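Side-chain contacts in dehydroquinate synthase (Thermus thermophilus, PDB 1UJN), which probably catalyses the NAD-dependent and divalent-metal-dependent conversion of 3-deoxy-D-arabino-heptulosonate 7-phosphate to 3-dehydroquinate, with release of phosphate, in the pathway to chorismate: residues 5-10 with 213-218; 188-193 with 274-279; 289-294 with 325-330. All coordinates share one frame; numbering follows the deposited sequence.

Interaction 1. Residues 5-10 with 213-218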
loop_
_atom_site.group_PDB
_atom_site.type_symbol
_atom_site.label_atom_id
_atom_site.label_comp_id
_atom_site.label_asym_id
_atom_site.label_seq_id
_atom_site.Cartn_x
_atom_site.Cartn_y
_atom_site.Cartn_z
ATOM N N GLU A 5 -23.294 4.917 7.845
ATOM C CA GLU A 5 -22.731 4.567 6.552
ATOM C C GLU A 5 -21.701 5.578 6.084
ATOM O O GLU A 5 -21.905 6.793 6.184
ATOM C CB GLU A 5 -23.827 4.465 5.485
ATOM C CG GLU A 5 -24.944 3.484 5.801
ATOM C CD GLU A 5 -25.882 3.272 4.621
ATOM O OE1 GLU A 5 -26.240 4.266 3.952
ATOM O OE2 GLU A 5 -26.265 2.112 4.367
ATOM N N VAL A 6 -20.578 5.063 5.601
ATOM C CA VAL A 6 -19.537 5.900 5.036
ATOM C C VAL A 6 -19.812 5.709 3.561
ATOM O O VAL A 6 -20.006 4.578 3.110
ATOM C CB VAL A 6 -18.129 5.380 5.353
ATOM C CG1 VAL A 6 -17.114 6.043 4.417
ATOM C CG2 VAL A 6 -17.783 5.697 6.808
ATOM N N ARG A 7 -19.843 6.802 2.810
ATOM C CA ARG A 7 -20.137 6.714 1.386
ATOM C C ARG A 7 -18.922 6.920 0.490
ATOM O O ARG A 7 -18.771 6.245 -0.527
ATOM C CB ARG A 7 -21.209 7.744 1.021
ATOM C CG ARG A 7 -22.488 7.624 1.842
ATOM C CD ARG A 7 -23.163 6.291 1.590
ATOM N NE ARG A 7 -23.683 6.204 0.229
ATOM C CZ ARG A 7 -24.091 5.076 -0.347
ATOM N NH1 ARG A 7 -24.037 3.928 0.319
ATOM N NH2 ARG A 7 -24.560 5.100 -1.587
ATOM N N GLU A 8 -18.063 7.858 0.867
ATOM C CA GLU A 8 -16.882 8.167 0.069
ATOM C C GLU A 8 -15.597 8.119 0.889
ATOM O O GLU A 8 -15.605 8.407 2.088
ATOM C CB GLU A 8 -17.042 9.557 -0.560
ATOM C CG GLU A 8 -18.269 9.697 -1.460
ATOM C CD GLU A 8 -18.123 8.953 -2.779
ATOM O OE1 GLU A 8 -17.423 7.917 -2.810
ATOM O OE2 GLU A 8 -18.716 9.399 -3.788
ATOM N N PRO A 9 -14.470 7.760 0.246
ATOM C CA PRO A 9 -14.366 7.410 -1.175
ATOM C C PRO A 9 -14.825 5.985 -1.478
ATOM O O PRO A 9 -15.069 5.635 -2.631
ATOM C CB PRO A 9 -12.882 7.608 -1.464
ATOM C CG PRO A 9 -12.253 7.163 -0.191
ATOM C CD PRO A 9 -13.133 7.819 0.864
ATOM N N VAL A 10 -14.929 5.170 -0.434
ATOM C CA VAL A 10 -15.362 3.782 -0.558
ATOM C C VAL A 10 -16.458 3.549 0.479
ATOM O O VAL A 10 -16.276 3.847 1.659
ATOM C CB VAL A 10 -14.193 2.805 -0.290
ATOM C CG1 VAL A 10 -14.668 1.366 -0.423
ATOM C CG2 VAL A 10 -13.057 3.079 -1.265
ATOM N N VAL A 213 -17.441 15.370 8.353
ATOM C CA VAL A 213 -16.266 16.192 8.097
ATOM C C VAL A 213 -15.362 15.574 7.032
ATOM O O VAL A 213 -14.839 16.270 6.160
ATOM C CB VAL A 213 -15.446 16.381 9.381
ATOM C CG1 VAL A 213 -14.215 17.215 9.089
ATOM C CG2 VAL A 213 -16.304 17.039 10.448
ATOM N N THR A 214 -15.189 14.260 7.111
ATOM C CA THR A 214 -14.344 13.536 6.177
ATOM C C THR A 214 -14.852 13.543 4.740
ATOM O O THR A 214 -14.067 13.684 3.802
ATOM C CB THR A 214 -14.167 12.079 6.635
ATOM O OG1 THR A 214 -13.467 12.062 7.885
ATOM C CG2 THR A 214 -13.385 11.281 5.604
ATOM N N GLU A 215 -16.160 13.388 4.563
ATOM C CA GLU A 215 -16.733 13.366 3.222
ATOM C C GLU A 215 -16.833 14.737 2.564
ATOM O O GLU A 215 -16.730 14.850 1.342
ATOM C CB GLU A 215 -18.106 12.685 3.249
ATOM C CG GLU A 215 -17.986 11.178 3.372
ATOM C CD GLU A 215 -19.310 10.466 3.587
ATOM O OE1 GLU A 215 -19.274 9.229 3.742
ATOM O OE2 GLU A 215 -20.373 11.127 3.605
ATOM N N GLU A 216 -17.022 15.779 3.367
ATOM C CA GLU A 216 -17.124 17.130 2.825
ATOM C C GLU A 216 -15.768 17.641 2.348
ATOM O O GLU A 216 -15.689 18.441 1.416
ATOM C CB GLU A 216 -17.682 18.090 3.879
ATOM C CG GLU A 216 -18.029 19.470 3.328
ATOM C CD GLU A 216 -18.375 20.471 4.415
ATOM O OE1 GLU A 216 -18.321 20.098 5.604
ATOM O OE2 GLU A 216 -18.692 21.633 4.080
ATOM N N ASP A 217 -14.701 17.169 2.987
ATOM C CA ASP A 217 -13.351 17.599 2.639
ATOM C C ASP A 217 -12.369 16.436 2.526
ATOM O O ASP A 217 -11.567 16.201 3.429
ATOM C CB ASP A 217 -12.839 18.586 3.690
ATOM C CG ASP A 217 -11.405 19.010 3.445
ATOM O OD1 ASP A 217 -10.767 19.505 4.397
ATOM O OD2 ASP A 217 -10.916 18.853 2.304
ATOM N N PRO A 218 -12.414 15.695 1.410
ATOM C CA PRO A 218 -11.501 14.562 1.228
ATOM C C PRO A 218 -10.072 14.989 0.881
ATOM O O PRO A 218 -9.164 14.157 0.829
ATOM C CB PRO A 218 -12.162 13.774 0.102
ATOM C CG PRO A 218 -12.768 14.859 -0.734
ATOM C CD PRO A 218 -13.393 15.762 0.310
#
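Glu215, in the last turn of helix 199-216, reaches the loop that follows strand 2-6 and takes up two consecutive backbone N-H groups with one carboxylate oxygen. Its CG lies beside the backbone N (chi1 -76°) and the chain runs extended from there, which carries OE1 across to the loop. The N of Arg7 donates to OE1 of Glu215 over 2.7 Å in an almost straight bond (173°), arriving on the syn side but 29° out of the carboxylate plane. A second, weak bond comes from the N of Glu8 to the same oxygen at 3.4 Å. The stronger bond, helped by the weak one, probably steadies the chain where it leaves the strand, just before the cis peptide bond that precedes Pro9. Around this grip the packing is light: CG1 of Val6 lies 3.9 Å from OE1 of Glu215, and the first carbons of Arg7 pass obliquely by the carboxylate, while the guanidinium turns away and makes no salt bridge with it. The contact ties strand 2-6, at the edge of the sheet within this chain and hydrogen-bonded through Val6 to Tyr12, the first residue of strand 12-17, to the C-terminal end of helix 199-216.

Interaction 2. Residues 188-193 with 274-279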
loop_
_atom_site.group_PDB
_atom_site.type_symbol
_atom_site.label_atom_id
_atom_site.label_comp_id
_atom_site.label_asym_id
_atom_site.label_seq_id
_atom_site.Cartn_x
_atom_site.Cartn_y
_atom_site.Cartn_z
ATOM N N LYS A 188 -20.911 16.414 26.480
ATOM C CA LYS A 188 -21.479 15.852 27.704
ATOM C C LYS A 188 -20.965 14.425 27.915
ATOM O O LYS A 188 -21.518 13.470 27.362
ATOM C CB LYS A 188 -23.008 15.862 27.584
ATOM C CG LYS A 188 -23.774 15.320 28.782
ATOM C CD LYS A 188 -25.270 15.312 28.473
ATOM C CE LYS A 188 -26.103 14.798 29.643
ATOM N NZ LYS A 188 -26.087 15.732 30.806
ATOM N N VAL A 189 -19.922 14.285 28.736
ATOM C CA VAL A 189 -19.304 12.982 28.989
ATOM C C VAL A 189 -19.145 12.579 30.461
ATOM O O VAL A 189 -18.983 11.396 30.766
ATOM C CB VAL A 189 -17.896 12.923 28.353
ATOM C CG1 VAL A 189 -17.973 13.231 26.861
ATOM C CG2 VAL A 189 -16.976 13.911 29.051
ATOM N N GLU A 190 -19.191 13.557 31.363
ATOM C CA GLU A 190 -19.008 13.310 32.797
ATOM C C GLU A 190 -19.708 12.094 33.407
ATOM O O GLU A 190 -19.198 11.498 34.354
ATOM C CB GLU A 190 -19.399 14.560 33.594
ATOM C CG GLU A 190 -18.605 15.801 33.226
ATOM C CD GLU A 190 -18.909 16.983 34.134
ATOM O OE1 GLU A 190 -20.097 17.349 34.271
ATOM O OE2 GLU A 190 -17.955 17.549 34.710
ATOM N N ASP A 191 -20.864 11.720 32.870
ATOM C CA ASP A 191 -21.625 10.590 33.405
ATOM C C ASP A 191 -21.370 9.260 32.706
ATOM O O ASP A 191 -21.703 8.197 33.234
ATOM C CB ASP A 191 -23.120 10.889 33.313
ATOM C CG ASP A 191 -23.578 11.098 31.881
ATOM O OD1 ASP A 191 -23.164 12.107 31.274
ATOM O OD2 ASP A 191 -24.341 10.252 31.364
ATOM N N LEU A 192 -20.791 9.324 31.513
ATOM C CA LEU A 192 -20.535 8.130 30.720
ATOM C C LEU A 192 -19.611 7.085 31.333
ATOM O O LEU A 192 -18.562 7.406 31.887
ATOM C CB LEU A 192 -19.993 8.535 29.344
ATOM C CG LEU A 192 -20.935 9.332 28.434
ATOM C CD1 LEU A 192 -20.189 9.740 27.168
ATOM C CD2 LEU A 192 -22.159 8.493 28.089
ATOM N N THR A 193 -20.019 5.826 31.214
ATOM C CA THR A 193 -19.247 4.690 31.698
ATOM C C THR A 193 -19.569 3.543 30.747
ATOM O O THR A 193 -20.534 3.617 29.984
ATOM C CB THR A 193 -19.647 4.259 33.133
ATOM O OG1 THR A 193 -20.875 3.524 33.091
ATOM C CG2 THR A 193 -19.810 5.477 34.037
ATOM N N VAL A 274 -13.874 22.531 28.725
ATOM C CA VAL A 274 -12.596 21.827 28.739
ATOM C C VAL A 274 -12.096 21.575 30.161
ATOM O O VAL A 274 -11.494 20.539 30.427
ATOM C CB VAL A 274 -11.524 22.601 27.936
ATOM C CG1 VAL A 274 -10.190 21.865 27.989
ATOM C CG2 VAL A 274 -11.978 22.751 26.486
ATOM N N ARG A 275 -12.338 22.511 31.076
ATOM C CA ARG A 275 -11.903 22.305 32.453
ATOM C C ARG A 275 -12.654 21.096 33.004
ATOM O O ARG A 275 -12.060 20.223 33.642
ATOM C CB ARG A 275 -12.191 23.533 33.322
ATOM C CG ARG A 275 -11.418 24.785 32.939
ATOM C CD ARG A 275 -11.363 25.766 34.109
ATOM N NE ARG A 275 -10.843 27.073 33.723
ATOM C CZ ARG A 275 -11.589 28.061 33.234
ATOM N NH1 ARG A 275 -12.895 27.897 33.072
ATOM N NH2 ARG A 275 -11.025 29.213 32.901
ATOM N N ARG A 276 -13.959 21.051 32.748
ATOM C CA ARG A 276 -14.793 19.938 33.193
ATOM C C ARG A 276 -14.216 18.629 32.672
ATOM O O ARG A 276 -14.067 17.661 33.419
ATOM C CB ARG A 276 -16.229 20.082 32.675
ATOM C CG ARG A 276 -17.186 20.777 33.625
ATOM C CD ARG A 276 -18.640 20.495 33.250
ATOM N NE ARG A 276 -19.040 21.103 31.982
ATOM C CZ ARG A 276 -19.141 22.415 31.776
ATOM N NH1 ARG A 276 -18.868 23.271 32.754
ATOM N NH2 ARG A 276 -19.519 22.872 30.590
ATOM N N LEU A 277 -13.905 18.611 31.380
ATOM C CA LEU A 277 -13.341 17.437 30.725
ATOM C C LEU A 277 -12.094 16.939 31.446
ATOM O O LEU A 277 -11.952 15.742 31.706
ATOM C CB LEU A 277 -12.980 17.766 29.272
ATOM C CG LEU A 277 -12.213 16.675 28.512
ATOM C CD1 LEU A 277 -13.132 15.488 28.271
ATOM C CD2 LEU A 277 -11.697 17.215 27.190
ATOM N N LEU A 278 -11.192 17.866 31.758
ATOM C CA LEU A 278 -9.937 17.537 32.434
ATOM C C LEU A 278 -10.097 17.013 33.856
ATOM O O LEU A 278 -9.325 16.161 34.291
ATOM C CB LEU A 278 -9.013 18.758 32.435
ATOM C CG LEU A 278 -8.463 19.141 31.055
ATOM C CD1 LEU A 278 -7.781 20.503 31.121
ATOM C CD2 LEU A 278 -7.487 18.074 30.582
ATOM N N LEU A 279 -11.083 17.526 34.588
ATOM C CA LEU A 279 -11.313 17.068 35.957
ATOM C C LEU A 279 -11.882 15.655 35.932
ATOM O O LEU A 279 -11.494 14.800 36.724
ATOM C CB LEU A 279 -12.280 18.004 36.681
ATOM C CG LEU A 279 -11.740 19.398 37.003
ATOM C CD1 LEU A 279 -12.778 20.170 37.805
ATOM C CD2 LEU A 279 -10.445 19.277 37.790
HETATM O O HOH W 1 -15.533 17.175 35.591
#
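OE2 of Glu190 accepts a hydrogen bond of 2.6 Å from a water that also donates to the backbone O of Arg276, 2.7 Å away. This water bridge joins a type I beta turn, Val189 to Leu192, to helix 271-281 in the helical C-terminal half of dehydroquinate synthase. The turn is closed by the N of Leu192 bonding to the O of Val189, and Glu190 projects from it toward the helix. With CG beside its backbone N (chi1 -59°) and the chain extended beyond, Glu190 lays its carboxylate against the aliphatic part of Arg276, the two side chains crossing at about a right angle. OE2 of Glu190 lies 3.4 Å from CD of Arg276 and nearly as close to its CG, so methylene groups rather than the guanidinium meet the acid. The bend of the arginine at chi3 (-68°) turns its charged end aside: OE1 of Glu190 and NE of Arg276 are 4.5 Å apart, too far for a salt bridge, and the two planes stand 70° from each other. The attraction between these exposed charges is therefore probably modest.

Deeper in, the contact is apolar, between the buried Val189 and Leu277. Val189 also touches Phe202 of helix 199-216, and Leu277 packs on Leu255 of helix 247-264 and Phe175 of helix 164-181, which places the pair among three neighbouring helices. Across the contact itself the two residues meet through single methyl groups, CG2 of Val189 against CD1 of Leu277 at 4.2 Å.

Interaction 3. Residues 289-294 with 325-330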
loop_
_atom_site.group_PDB
_atom_site.type_symbol
_atom_site.label_atom_id
_atom_site.label_comp_id
_atom_site.label_asym_id
_atom_site.label_seq_id
_atom_site.Cartn_x
_atom_site.Cartn_y
_atom_site.Cartn_z
ATOM N N LEU A 289 7.913 21.963 31.778
ATOM C CA LEU A 289 8.122 22.299 30.380
ATOM C C LEU A 289 8.181 23.809 30.169
ATOM O O LEU A 289 7.401 24.561 30.750
ATOM C CB LEU A 289 7.002 21.679 29.537
ATOM C CG LEU A 289 5.683 21.436 30.283
ATOM C CD1 LEU A 289 5.064 22.766 30.699
ATOM C CD2 LEU A 289 4.727 20.653 29.397
ATOM N N ALA A 290 9.127 24.246 29.347
ATOM C CA ALA A 290 9.288 25.663 29.055
ATOM C C ALA A 290 8.916 25.904 27.602
ATOM O O ALA A 290 9.061 25.018 26.762
ATOM C CB ALA A 290 10.727 26.087 29.306
ATOM N N PHE A 291 8.432 27.104 27.304
ATOM C CA PHE A 291 8.042 27.434 25.943
ATOM C C PHE A 291 9.210 27.254 24.979
ATOM O O PHE A 291 9.024 26.819 23.843
ATOM C CB PHE A 291 7.544 28.876 25.865
ATOM C CG PHE A 291 6.979 29.244 24.525
ATOM C CD1 PHE A 291 5.782 28.689 24.088
ATOM C CD2 PHE A 291 7.651 30.130 23.690
ATOM C CE1 PHE A 291 5.260 29.009 22.840
ATOM C CE2 PHE A 291 7.137 30.459 22.438
ATOM C CZ PHE A 291 5.939 29.896 22.013
ATOM N N GLU A 292 10.412 27.587 25.441
ATOM C CA GLU A 292 11.611 27.475 24.617
ATOM C C GLU A 292 11.949 26.028 24.272
ATOM O O GLU A 292 12.477 25.746 23.196
ATOM C CB GLU A 292 12.804 28.126 25.323
ATOM C CG GLU A 292 12.567 29.568 25.755
ATOM C CD GLU A 292 11.731 29.672 27.018
ATOM O OE1 GLU A 292 11.338 30.801 27.384
ATOM O OE2 GLU A 292 11.474 28.626 27.650
ATOM N N ASP A 293 11.647 25.114 25.187
ATOM C CA ASP A 293 11.921 23.700 24.969
ATOM C C ASP A 293 10.758 23.044 24.232
ATOM O O ASP A 293 10.801 21.858 23.907
ATOM C CB ASP A 293 12.146 22.993 26.307
ATOM C CG ASP A 293 13.242 23.643 27.130
ATOM O OD1 ASP A 293 14.365 23.804 26.608
ATOM O OD2 ASP A 293 12.979 23.994 28.301
ATOM N N LEU A 294 9.717 23.829 23.974
ATOM C CA LEU A 294 8.537 23.340 23.275
ATOM C C LEU A 294 8.727 23.448 21.766
ATOM O O LEU A 294 8.509 22.486 21.030
ATOM C CB LEU A 294 7.310 24.154 23.692
ATOM C CG LEU A 294 5.971 23.732 23.085
ATOM C CD1 LEU A 294 5.583 22.363 23.622
ATOM C CD2 LEU A 294 4.901 24.759 23.426
ATOM N N LEU A 325 0.222 31.882 14.251
ATOM C CA LEU A 325 0.040 32.839 15.334
ATOM C C LEU A 325 1.351 33.480 15.770
ATOM O O LEU A 325 2.405 32.846 15.731
ATOM C CB LEU A 325 -0.612 32.141 16.534
ATOM C CG LEU A 325 -1.993 31.519 16.297
ATOM C CD1 LEU A 325 -2.354 30.601 17.455
ATOM C CD2 LEU A 325 -3.029 32.619 16.131
ATOM N N PRO A 326 1.304 34.757 16.181
ATOM C CA PRO A 326 2.526 35.434 16.624
ATOM C C PRO A 326 3.088 34.661 17.815
ATOM O O PRO A 326 2.336 34.277 18.715
ATOM C CB PRO A 326 2.027 36.821 17.028
ATOM C CG PRO A 326 0.840 37.032 16.137
ATOM C CD PRO A 326 0.157 35.684 16.190
ATOM N N GLU A 327 4.395 34.419 17.822
ATOM C CA GLU A 327 5.012 33.683 18.919
ATOM C C GLU A 327 4.617 34.282 20.264
ATOM O O GLU A 327 4.465 33.564 21.255
ATOM C CB GLU A 327 6.535 33.690 18.780
ATOM C CG GLU A 327 7.262 33.003 19.932
ATOM C CD GLU A 327 8.771 32.992 19.754
ATOM O OE1 GLU A 327 9.477 32.520 20.673
ATOM O OE2 GLU A 327 9.250 33.453 18.697
ATOM N N GLY A 328 4.449 35.601 20.293
ATOM C CA GLY A 328 4.070 36.273 21.522
ATOM C C GLY A 328 2.736 35.793 22.061
ATOM O O GLY A 328 2.531 35.745 23.275
ATOM N N LEU A 329 1.827 35.443 21.156
ATOM C CA LEU A 329 0.504 34.957 21.533
ATOM C C LEU A 329 0.619 33.529 22.064
ATOM O O LEU A 329 0.003 33.176 23.071
ATOM C CB LEU A 329 -0.428 34.997 20.319
ATOM C CG LEU A 329 -1.931 34.778 20.526
ATOM C CD1 LEU A 329 -2.676 35.240 19.286
ATOM C CD2 LEU A 329 -2.223 33.314 20.814
ATOM N N LEU A 330 1.414 32.712 21.381
ATOM C CA LEU A 330 1.619 31.329 21.791
ATOM C C LEU A 330 2.309 31.291 23.151
ATOM O O LEU A 330 1.964 30.489 24.019
ATOM C CB LEU A 330 2.482 30.598 20.761
ATOM C CG LEU A 330 1.974 30.588 19.315
ATOM C CD1 LEU A 330 3.052 30.008 18.414
ATOM C CD2 LEU A 330 0.684 29.781 19.213
#
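Phe291 carries this contact, setting the far end of its ring against the first turn of helix 327-342. The apolar packing is with Leu330, whose CB lies 3.7 Å from CZ of Phe291, in an oblique approach. CE1 of Phe291 is 3.7 Å from the carbonyl carbon of Leu330, which brings the ring up to the backbone of the helix. The aromatic side chain reaches this far because CG stands anti to the backbone N (chi1 -173°).

The second kind of contact runs along the ring edge. CG of Glu327 sits near the ring plane, 3.6 Å from CE2 of Phe291, and OE1 of Glu327 lies in that plane at the same distance from CE2. Because OE1 lies in the ring plane, it faces the slightly positive C-H edge, probably a weak electrostatic gain; the carboxylate plane is turned 34° from the ring. OE1 also forms a salt bridge with Arg331, which touches the phenyl ring too.

Replacing Phe291 by an alanine removes the ring, which would probably leave CB of Leu330 and CG of Glu327 without their packing partner and open a gap between the segments.

Phe291 rests on Phe334 farther along helix 327-342, while Leu330 packs on Leu261 of helix 247-264 and its backbone O is hydrogen-bonded to the hydroxyl of Tyr257; the short segment 291-294, through Leu294, leans on helix 231-240.

Overall arrangement
The three contacts are separate, with no atoms touching between them. Interaction 1 joins the strand-rich N-terminal half to the helical C-terminal half, whereas interactions 2 and 3 tie together parts of the latter. Helix 199-216 relates the first two: its C-terminal end carries Glu215, and its Phe202 packs on Val189, though the contact centres are 29 Å apart. Helix 247-264 is common ground for Leu277 and Leu330, and interactions 2 and 3 approach to about 13 Å between nearest atoms. Interaction 2 lies nearest the predicted zinc site, with the side chain of Leu277 about 9 Å from that of Glu173 and about 11 Å from that of His231; interactions 1 and 3 are remote from it.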